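Local coordinates for protein putative modification methylase (Thermus thermophilus, PDB 2ZIG) that probably transfers a methyl group from S-adenosyl-L-methionine to the N4 position of cytosine in DNA, as a modification methylase of a restriction system, at residues I95-V100 with Y169-R174; P133-K138 with T165-I170; Q203-I208 with L222-R227. All coordinates share one frame; numbering follows the deposited sequence.

Interaction 1 (I95-V100 with Y169-R174); sequences IVVGDV and YILMQR
In the central mixed sheet of the methyltransferase domain, strand 91-97 pairs antiparallel with strand 167-174, and Ile95, Val96 and Val97 face Leu171, Ile170 and Tyr169. Four backbone hydrogen bonds join them, two at the Ile95-Leu171 pair and two at Val97-Tyr169. The bond from Tyr169 N to Val97 O is 2.6 Å. Between these pairs, Val96 and Ile170 form a non-hydrogen-bonded pair, and Val96 CG2 lies 4.3 Å from Ile170 CG1. On the other face of the sheet, Val97 CG2 meets the Leu171 methyl CD1 at 3.7 Å. Helix 115-125 packs over this face, with Leu115 on Val97 and Ile119 on Leu171. Beyond Gly98, Asp99 lies across the Tyr169 side chain at about a right angle. Asp99 OD2 is 3.4 Å from Tyr169 CE2, and the carboxylate and ring planes are 30° apart. Tyr169 CG is anti to its own carbonyl carbon (chi1 -52°), on the side of the backbone N. Tyr169 CD2, at the ring edge, lies 3.5 Å from Val97 O. Asp99 OD2 is hydrogen-bonded to His116 ND1, and the His116 ring stacks on Tyr169. The buried carboxylate is thus satisfied, and this bond would probably hold Asp99 and both rings in place.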
loop_
_atom_site.group_PDB
_atom_site.type_symbol
_atom_site.label_atom_id
_atom_site.label_comp_id
_atom_site.label_asym_id
_atom_site.label_seq_id
_atom_site.Cartn_x
_atom_site.Cartn_y
_atom_site.Cartn_z
ATOM N N ILE B 95 11.724 -1.758 2.479
ATOM C CA ILE B 95 11.641 -0.302 2.539
ATOM C C ILE B 95 10.499 0.191 3.433
ATOM O O ILE B 95 9.323 -0.067 3.164
ATOM C CB ILE B 95 11.461 0.280 1.120
ATOM C CG1 ILE B 95 12.553 -0.273 0.191
ATOM C CG2 ILE B 95 11.549 1.786 1.165
ATOM C CD1 ILE B 95 12.370 0.079 -1.278
ATOM N N VAL B 96 10.857 0.890 4.505
ATOM C CA VAL B 96 9.869 1.427 5.437
ATOM C C VAL B 96 9.515 2.814 4.920
ATOM O O VAL B 96 10.327 3.739 4.983
ATOM C CB VAL B 96 10.449 1.512 6.856
ATOM C CG1 VAL B 96 9.398 2.058 7.818
ATOM C CG2 VAL B 96 10.928 0.123 7.294
ATOM N N VAL B 97 8.296 2.940 4.395
ATOM C CA VAL B 97 7.827 4.191 3.801
ATOM C C VAL B 97 6.469 4.643 4.302
ATOM O O VAL B 97 5.531 3.858 4.335
ATOM C CB VAL B 97 7.632 4.070 2.265
ATOM C CG1 VAL B 97 7.880 5.401 1.621
ATOM C CG2 VAL B 97 8.495 2.986 1.696
ATOM N N GLY B 98 6.370 5.921 4.655
ATOM C CA GLY B 98 5.102 6.484 5.076
ATOM C C GLY B 98 4.694 7.401 3.933
ATOM O O GLY B 98 5.550 8.098 3.383
ATOM N N ASP B 99 3.425 7.407 3.539
ATOM C CA ASP B 99 3.033 8.281 2.445
ATOM C C ASP B 99 3.042 9.748 2.875
ATOM O O ASP B 99 2.585 10.105 3.963
ATOM C CB ASP B 99 1.681 7.845 1.866
ATOM C CG ASP B 99 1.806 6.565 1.045
ATOM O OD1 ASP B 99 2.957 6.135 0.853
ATOM O OD2 ASP B 99 0.794 5.991 0.592
ATOM N N VAL B 100 3.589 10.592 2.007
ATOM C CA VAL B 100 3.731 12.017 2.278
ATOM C C VAL B 100 2.512 12.879 2.015
ATOM O O VAL B 100 2.171 13.166 0.873
ATOM C CB VAL B 100 4.903 12.581 1.479
ATOM C CG1 VAL B 100 5.081 14.061 1.786
ATOM C CG2 VAL B 100 6.167 11.786 1.808
ATOM N N TYR B 169 4.198 1.862 5.383
ATOM C CA TYR B 169 4.251 0.604 4.662
ATOM C C TYR B 169 5.637 -0.022 4.672
ATOM O O TYR B 169 6.631 0.650 4.432
ATOM C CB TYR B 169 3.817 0.836 3.211
ATOM C CG TYR B 169 2.488 1.548 3.067
ATOM C CD1 TYR B 169 1.301 0.835 2.911
ATOM C CD2 TYR B 169 2.417 2.936 3.122
ATOM C CE1 TYR B 169 0.063 1.499 2.814
ATOM C CE2 TYR B 169 1.198 3.604 3.027
ATOM C CZ TYR B 169 0.025 2.879 2.874
ATOM O OH TYR B 169 -1.175 3.550 2.783
ATOM N N ILE B 170 5.705 -1.314 4.964
ATOM C CA ILE B 170 6.997 -1.977 4.949
ATOM C C ILE B 170 6.988 -2.819 3.697
ATOM O O ILE B 170 6.465 -3.924 3.688
ATOM C CB ILE B 170 7.218 -2.856 6.193
ATOM C CG1 ILE B 170 7.177 -1.978 7.447
ATOM C CG2 ILE B 170 8.587 -3.547 6.110
ATOM C CD1 ILE B 170 7.317 -2.754 8.753
ATOM N N LEU B 171 7.544 -2.250 2.628
ATOM C CA LEU B 171 7.616 -2.903 1.326
ATOM C C LEU B 171 8.642 -4.021 1.310
ATOM O O LEU B 171 9.715 -3.900 1.883
ATOM C CB LEU B 171 7.954 -1.867 0.257
ATOM C CG LEU B 171 7.011 -0.657 0.251
ATOM C CD1 LEU B 171 7.481 0.372 -0.772
ATOM C CD2 LEU B 171 5.607 -1.125 -0.070
ATOM N N MET B 172 8.298 -5.115 0.644
ATOM C CA MET B 172 9.178 -6.269 0.546
ATOM C C MET B 172 9.444 -6.548 -0.931
ATOM O O MET B 172 8.541 -6.942 -1.675
ATOM C CB MET B 172 8.509 -7.481 1.195
ATOM C CG MET B 172 8.025 -7.240 2.617
ATOM S SD MET B 172 9.306 -7.498 3.841
ATOM C CE MET B 172 8.349 -7.436 5.362
ATOM N N GLN B 173 10.687 -6.333 -1.347
ATOM C CA GLN B 173 11.077 -6.547 -2.730
ATOM C C GLN B 173 12.192 -7.576 -2.789
ATOM O O GLN B 173 13.317 -7.306 -2.366
ATOM C CB GLN B 173 11.524 -5.224 -3.339
ATOM C CG GLN B 173 10.434 -4.159 -3.294
ATOM C CD GLN B 173 9.205 -4.574 -4.066
ATOM O OE1 GLN B 173 8.098 -4.629 -3.522
ATOM N NE2 GLN B 173 9.389 -4.874 -5.351
ATOM N N ARG B 174 11.872 -8.752 -3.318
ATOM C CA ARG B 174 12.835 -9.844 -3.403
ATOM C C ARG B 174 13.522 -9.980 -4.748
ATOM O O ARG B 174 12.893 -9.842 -5.796
ATOM C CB ARG B 174 12.142 -11.167 -3.058
ATOM C CG ARG B 174 13.074 -12.363 -2.958
ATOM C CD ARG B 174 12.386 -13.547 -2.288
ATOM N NE ARG B 174 11.251 -14.043 -3.061
ATOM C CZ ARG B 174 10.378 -14.945 -2.617
ATOM N NH1 ARG B 174 9.373 -15.341 -3.386
ATOM N NH2 ARG B 174 10.500 -15.449 -1.397
#

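Interaction 2 (P133-K138 with T165-I170); sequences PIIWHK and TEIEYI
Ile134 and Ile170 form a hydrogen-bonded pair of two antiparallel strands, and Trp136 and Glu168 form the next. Each pair has two backbone bonds; that from Ile170 N to Ile134 O is 2.8 Å. One side-chain hydrogen bond is added where strand 129-137 ends. His137 NE2 gives its N-H to Glu166 OE1 at 2.8 Å. The oxygen uses its anti lone pair, and ring and carboxylate are nearly coplanar, 21° apart. The apolar contacts fall on both faces. Ile135 CG2 touches Ile167 CG2 at 3.8 Å, while Ile135 CD1 reaches Tyr169 CD1 at 3.9 Å. On the other face, Trp136 lies beside Glu168, with Trp136 CE3 3.7 Å from Glu168 CB. The indole NE1 bonds outside the strands, to Ile208 O. Lys138 CG sits over one indole face near the rim, its CG anti to the backbone N (chi1 -152°). Lys138 CE approaches Glu168 OE2 to 3.0 Å, but Lys138 NZ and Glu168 OE2 are 4.4 Å apart, beyond a salt bridge. Lys138 NZ has a long, weak ion pair with Glu211. Near the dimer partner, Gln203 of the second subunit accepts a hydrogen bond from Glu166 N. Strand 167-174 is the reversed strand set between the parallel 91-97 and 129-137, the antiparallel insertion characteristic of the Rossmann-like fold of S-adenosylmethionine-dependent methyltransferases.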
loop_
_atom_site.group_PDB
_atom_site.type_symbol
_atom_site.label_atom_id
_atom_site.label_comp_id
_atom_site.label_asym_id
_atom_site.label_seq_id
_atom_site.Cartn_x
_atom_site.Cartn_y
_atom_site.Cartn_z
ATOM N N PRO B 133 3.458 -6.377 1.570
ATOM C CA PRO B 133 4.124 -5.518 2.547
ATOM C C PRO B 133 3.550 -5.834 3.903
ATOM O O PRO B 133 2.581 -6.587 4.014
ATOM C CB PRO B 133 3.717 -4.124 2.101
ATOM C CG PRO B 133 2.301 -4.361 1.676
ATOM C CD PRO B 133 2.417 -5.633 0.844
ATOM N N ILE B 134 4.166 -5.259 4.928
ATOM C CA ILE B 134 3.684 -5.392 6.289
ATOM C C ILE B 134 3.224 -3.970 6.638
ATOM O O ILE B 134 3.894 -2.986 6.293
ATOM C CB ILE B 134 4.795 -5.846 7.259
ATOM C CG1 ILE B 134 5.070 -7.345 7.070
ATOM C CG2 ILE B 134 4.373 -5.566 8.704
ATOM C CD1 ILE B 134 6.253 -7.873 7.882
ATOM N N ILE B 135 2.065 -3.871 7.282
ATOM C CA ILE B 135 1.514 -2.588 7.667
ATOM C C ILE B 135 1.980 -2.227 9.062
ATOM O O ILE B 135 1.693 -2.932 10.020
ATOM C CB ILE B 135 -0.034 -2.597 7.679
ATOM C CG1 ILE B 135 -0.567 -2.923 6.284
ATOM C CG2 ILE B 135 -0.561 -1.223 8.150
ATOM C CD1 ILE B 135 0.078 -2.101 5.179
ATOM N N TRP B 136 2.709 -1.130 9.176
ATOM C CA TRP B 136 3.160 -0.701 10.480
ATOM C C TRP B 136 2.146 0.272 11.056
ATOM O O TRP B 136 2.106 1.436 10.658
ATOM C CB TRP B 136 4.523 -0.022 10.377
ATOM C CG TRP B 136 4.996 0.553 11.682
ATOM C CD1 TRP B 136 4.691 0.106 12.946
ATOM C CD2 TRP B 136 5.904 1.645 11.852
ATOM N NE1 TRP B 136 5.362 0.856 13.884
ATOM C CE2 TRP B 136 6.111 1.807 13.240
ATOM C CE3 TRP B 136 6.568 2.502 10.962
ATOM C CZ2 TRP B 136 6.951 2.795 13.759
ATOM C CZ3 TRP B 136 7.406 3.485 11.480
ATOM C CH2 TRP B 136 7.587 3.621 12.866
ATOM N N HIS B 137 1.319 -0.207 11.984
ATOM C CA HIS B 137 0.331 0.659 12.609
ATOM C C HIS B 137 1.110 1.453 13.642
ATOM O O HIS B 137 1.259 1.053 14.796
ATOM C CB HIS B 137 -0.784 -0.154 13.266
ATOM C CG HIS B 137 -2.020 0.646 13.531
ATOM N ND1 HIS B 137 -3.162 0.097 14.072
ATOM C CD2 HIS B 137 -2.298 1.951 13.311
ATOM C CE1 HIS B 137 -4.091 1.032 14.172
ATOM N NE2 HIS B 137 -3.592 2.166 13.716
ATOM N N LYS B 138 1.628 2.572 13.164
ATOM C CA LYS B 138 2.458 3.500 13.912
ATOM C C LYS B 138 1.698 4.176 15.041
ATOM O O LYS B 138 2.077 4.072 16.205
ATOM C CB LYS B 138 2.983 4.555 12.933
ATOM C CG LYS B 138 4.313 5.204 13.260
ATOM C CD LYS B 138 4.682 6.190 12.144
ATOM C CE LYS B 138 6.019 6.884 12.384
ATOM N NZ LYS B 138 6.037 7.752 13.599
ATOM N N THR B 165 -3.401 10.007 9.246
ATOM C CA THR B 165 -2.451 8.936 8.999
ATOM C C THR B 165 -2.028 8.166 10.242
ATOM O O THR B 165 -1.494 8.733 11.188
ATOM C CB THR B 165 -1.198 9.480 8.333
ATOM O OG1 THR B 165 -1.574 10.210 7.162
ATOM C CG2 THR B 165 -0.274 8.344 7.944
ATOM N N GLU B 166 -2.248 6.860 10.231
ATOM C CA GLU B 166 -1.864 6.027 11.362
ATOM C C GLU B 166 -0.845 4.973 10.949
ATOM O O GLU B 166 -0.342 4.246 11.796
ATOM C CB GLU B 166 -3.080 5.297 11.919
ATOM C CG GLU B 166 -4.176 6.189 12.429
ATOM C CD GLU B 166 -5.446 5.421 12.683
ATOM O OE1 GLU B 166 -5.358 4.258 13.125
ATOM O OE2 GLU B 166 -6.538 5.979 12.450
ATOM N N ILE B 167 -0.532 4.890 9.662
ATOM C CA ILE B 167 0.370 3.841 9.200
ATOM C C ILE B 167 1.513 4.221 8.267
ATOM O O ILE B 167 1.571 5.318 7.712
ATOM C CB ILE B 167 -0.431 2.742 8.449
ATOM C CG1 ILE B 167 -0.969 3.327 7.131
ATOM C CG2 ILE B 167 -1.599 2.238 9.319
ATOM C CD1 ILE B 167 -1.588 2.321 6.168
ATOM N N GLU B 168 2.413 3.257 8.104
ATOM C CA GLU B 168 3.531 3.342 7.183
ATOM C C GLU B 168 3.584 1.958 6.552
ATOM O O GLU B 168 3.061 0.994 7.113
ATOM C CB GLU B 168 4.835 3.679 7.895
ATOM C CG GLU B 168 4.959 5.160 8.163
ATOM C CD GLU B 168 6.345 5.553 8.581
ATOM O OE1 GLU B 168 7.309 4.976 8.033
ATOM O OE2 GLU B 168 6.468 6.449 9.443
ATOM N N TYR B 169 4.198 1.862 5.383
ATOM C CA TYR B 169 4.251 0.604 4.662
ATOM C C TYR B 169 5.637 -0.022 4.672
ATOM O O TYR B 169 6.631 0.650 4.432
ATOM C CB TYR B 169 3.817 0.836 3.211
ATOM C CG TYR B 169 2.488 1.548 3.067
ATOM C CD1 TYR B 169 1.301 0.835 2.911
ATOM C CD2 TYR B 169 2.417 2.936 3.122
ATOM C CE1 TYR B 169 0.063 1.499 2.814
ATOM C CE2 TYR B 169 1.198 3.604 3.027
ATOM C CZ TYR B 169 0.025 2.879 2.874
ATOM O OH TYR B 169 -1.175 3.550 2.783
ATOM N N ILE B 170 5.705 -1.314 4.964
ATOM C CA ILE B 170 6.997 -1.977 4.949
ATOM C C ILE B 170 6.988 -2.819 3.697
ATOM O O ILE B 170 6.465 -3.924 3.688
ATOM C CB ILE B 170 7.218 -2.856 6.193
ATOM C CG1 ILE B 170 7.177 -1.978 7.447
ATOM C CG2 ILE B 170 8.587 -3.547 6.110
ATOM C CD1 ILE B 170 7.317 -2.754 8.753
#

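Interaction 3 (Q203-I208 with L222-R227); sequences QIWDDI and LELAER
Trp205 lies with one indole face under the aliphatic part of Arg227. The two side chains slide past each other in opposite directions. Arg227 CD sits 3.4 Å from the centroid of the six-membered ring, a CH-pi contact. The chain bends at chi3 (-74°), which turns NE off the line of the chain. Arg227 CZ lies 4.9 Å from the centroid of the five-membered ring of Trp205. That is a cation-pi contact over the face, although the guanidinium plane stands 78° from the indole plane. The Trp205 rim is used as well, where Leu224 CG meets CZ3 at 4.1 Å. Trp205 NE1 bonds to Phe200 O, outside the two segments.

The head of Arg227 meets Asp207 tip to tip. Arg227 NH1 bonds to Asp207 OD1 at 3.0 Å, through the syn lone pair, and Arg227 NH2 bonds to Asp207 OD2 at 3.0 Å, from above the carboxylate plane. The two groups are turned 46° from each other. Glu223 OE2 extends the network with a long ion pair to Arg227 NH2. Ile208 CD1 rests 3.5 Å from Arg227 CZ, over the centre of one guanidinium face, so two bonds and a methyl group limit how the head can turn. Ile208 CG1 also touches Glu223 OE1 at 3.7 Å. An alanine in place of Arg227 would probably leave the Asp207 carboxylate without its charged mate and the Trp205 face without the chain that lies over it.

Leu224 lies about 7 Å, side chain to side chain, from Thr248 of the S-adenosyl-L-methionine site, which holds no ligand here. The Asp207-Arg227 salt bridge and the Trp205 packing join edge strand 204-205 and the loop after it to helix 222-232, layered on the sheet as in the three-layer alpha/beta/alpha Rossmann-like methyltransferase fold.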
loop_
_atom_site.group_PDB
_atom_site.type_symbol
_atom_site.label_atom_id
_atom_site.label_comp_id
_atom_site.label_asym_id
_atom_site.label_seq_id
_atom_site.Cartn_x
_atom_site.Cartn_y
_atom_site.Cartn_z
ATOM N N GLN B 203 0.755 -9.697 8.844
ATOM C CA GLN B 203 0.752 -8.539 7.970
ATOM C C GLN B 203 0.598 -7.176 8.636
ATOM O O GLN B 203 0.842 -6.154 8.004
ATOM C CB GLN B 203 -0.295 -8.725 6.856
ATOM C CG GLN B 203 -0.292 -7.593 5.837
ATOM C CD GLN B 203 -0.788 -8.006 4.458
ATOM O OE1 GLN B 203 -1.777 -8.724 4.321
ATOM N NE2 GLN B 203 -0.110 -7.528 3.432
ATOM N N ILE B 204 0.208 -7.145 9.905
ATOM C CA ILE B 204 0.062 -5.865 10.592
ATOM C C ILE B 204 0.794 -5.864 11.936
ATOM O O ILE B 204 0.618 -6.772 12.755
ATOM C CB ILE B 204 -1.437 -5.520 10.817
ATOM C CG1 ILE B 204 -2.146 -5.433 9.464
ATOM C CG2 ILE B 204 -1.583 -4.178 11.551
ATOM C CD1 ILE B 204 -3.629 -5.093 9.558
ATOM N N TRP B 205 1.648 -4.863 12.134
ATOM C CA TRP B 205 2.389 -4.714 13.383
ATOM C C TRP B 205 1.792 -3.520 14.120
ATOM O O TRP B 205 1.922 -2.379 13.670
ATOM C CB TRP B 205 3.879 -4.454 13.115
ATOM C CG TRP B 205 4.633 -5.653 12.593
ATOM C CD1 TRP B 205 4.154 -6.927 12.454
ATOM C CD2 TRP B 205 6.006 -5.694 12.180
ATOM N NE1 TRP B 205 5.138 -7.754 11.986
ATOM C CE2 TRP B 205 6.287 -7.026 11.808
ATOM C CE3 TRP B 205 7.026 -4.736 12.086
ATOM C CZ2 TRP B 205 7.555 -7.430 11.345
ATOM C CZ3 TRP B 205 8.281 -5.131 11.627
ATOM C CH2 TRP B 205 8.534 -6.470 11.261
ATOM N N ASP B 206 1.138 -3.774 15.249
ATOM C CA ASP B 206 0.521 -2.690 16.008
ATOM C C ASP B 206 1.099 -2.559 17.407
ATOM O O ASP B 206 0.566 -1.818 18.239
ATOM C CB ASP B 206 -0.994 -2.907 16.094
ATOM C CG ASP B 206 -1.368 -4.132 16.909
ATOM O OD1 ASP B 206 -0.471 -4.934 17.245
ATOM O OD2 ASP B 206 -2.569 -4.302 17.207
ATOM N N ASP B 207 2.197 -3.263 17.656
ATOM C CA ASP B 207 2.835 -3.240 18.968
ATOM C C ASP B 207 4.135 -2.438 19.011
ATOM O O ASP B 207 4.922 -2.584 19.943
ATOM C CB ASP B 207 3.102 -4.672 19.433
ATOM C CG ASP B 207 3.981 -5.450 18.462
ATOM O OD1 ASP B 207 4.114 -5.027 17.290
ATOM O OD2 ASP B 207 4.530 -6.499 18.866
ATOM N N ILE B 208 4.368 -1.602 18.002
ATOM C CA ILE B 208 5.570 -0.780 17.967
ATOM C C ILE B 208 5.194 0.648 17.576
ATOM O O ILE B 208 5.148 0.989 16.391
ATOM C CB ILE B 208 6.597 -1.305 16.948
ATOM C CG1 ILE B 208 6.963 -2.753 17.261
ATOM C CG2 ILE B 208 7.843 -0.439 16.986
ATOM C CD1 ILE B 208 7.903 -3.360 16.236
ATOM N N LEU B 222 14.335 1.152 16.750
ATOM C CA LEU B 222 15.325 0.098 16.658
ATOM C C LEU B 222 14.580 -1.244 16.632
ATOM O O LEU B 222 14.891 -2.129 15.835
ATOM C CB LEU B 222 16.246 0.143 17.873
ATOM C CG LEU B 222 17.708 -0.281 17.721
ATOM C CD1 LEU B 222 18.208 -0.731 19.083
ATOM C CD2 LEU B 222 17.857 -1.406 16.712
ATOM N N GLU B 223 13.584 -1.380 17.500
ATOM C CA GLU B 223 12.828 -2.616 17.577
ATOM C C GLU B 223 12.250 -3.070 16.244
ATOM O O GLU B 223 12.218 -4.265 15.947
ATOM C CB GLU B 223 11.709 -2.495 18.612
ATOM C CG GLU B 223 10.776 -3.685 18.597
ATOM C CD GLU B 223 9.869 -3.734 19.805
ATOM O OE1 GLU B 223 9.291 -2.683 20.171
ATOM O OE2 GLU B 223 9.725 -4.835 20.382
ATOM N N LEU B 224 11.783 -2.124 15.446
ATOM C CA LEU B 224 11.219 -2.450 14.142
ATOM C C LEU B 224 12.338 -2.976 13.234
ATOM O O LEU B 224 12.141 -3.913 12.462
ATOM C CB LEU B 224 10.565 -1.206 13.540
ATOM C CG LEU B 224 9.756 -1.331 12.241
ATOM C CD1 LEU B 224 8.881 -0.112 12.078
ATOM C CD2 LEU B 224 10.682 -1.465 11.050
ATOM N N ALA B 225 13.519 -2.376 13.329
ATOM C CA ALA B 225 14.636 -2.832 12.506
ATOM C C ALA B 225 15.127 -4.203 12.976
ATOM O O ALA B 225 15.427 -5.081 12.162
ATOM C CB ALA B 225 15.779 -1.817 12.551
ATOM N N GLU B 226 15.208 -4.396 14.290
ATOM C CA GLU B 226 15.683 -5.677 14.808
ATOM C C GLU B 226 14.772 -6.814 14.378
ATOM O O GLU B 226 15.232 -7.901 14.071
ATOM C CB GLU B 226 15.790 -5.641 16.331
ATOM C CG GLU B 226 16.842 -4.684 16.829
ATOM C CD GLU B 226 16.873 -4.596 18.335
ATOM O OE1 GLU B 226 15.790 -4.434 18.934
ATOM O OE2 GLU B 226 17.972 -4.678 18.922
ATOM N N ARG B 227 13.474 -6.554 14.362
ATOM C CA ARG B 227 12.500 -7.558 13.965
ATOM C C ARG B 227 12.733 -7.959 12.499
ATOM O O ARG B 227 12.719 -9.140 12.160
ATOM C CB ARG B 227 11.091 -6.989 14.172
ATOM C CG ARG B 227 9.960 -7.989 14.094
ATOM C CD ARG B 227 8.625 -7.360 14.541
ATOM N NE ARG B 227 8.536 -7.165 15.990
ATOM C CZ ARG B 227 7.428 -6.796 16.633
ATOM N NH1 ARG B 227 6.299 -6.567 15.959
ATOM N NH2 ARG B 227 7.432 -6.693 17.958
#

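Interactions 1 and 2 are the two flanks of strand 167-174, with 91-97 on one side and 129-137 on the other. Their centres are about 8 Å apart, and they share Tyr169 and Ile170. Interaction 3 lies further out. Strand 204-205 adds to 129-137 in the same sheet, about 10 Å between centres from interaction 2 and about 13 Å from interaction 1. Along the chain, interactions 1 and 2 both close on strand 167-174 before interaction 3 opens. Packing of Ile170 CD1 on Trp205 CZ3 ties interactions 1 and 3 together. Interactions 1 and 2 thus join strands at one end of the sheet; interaction 3 joins its edge to helix 222-232, and all touch the second subunit.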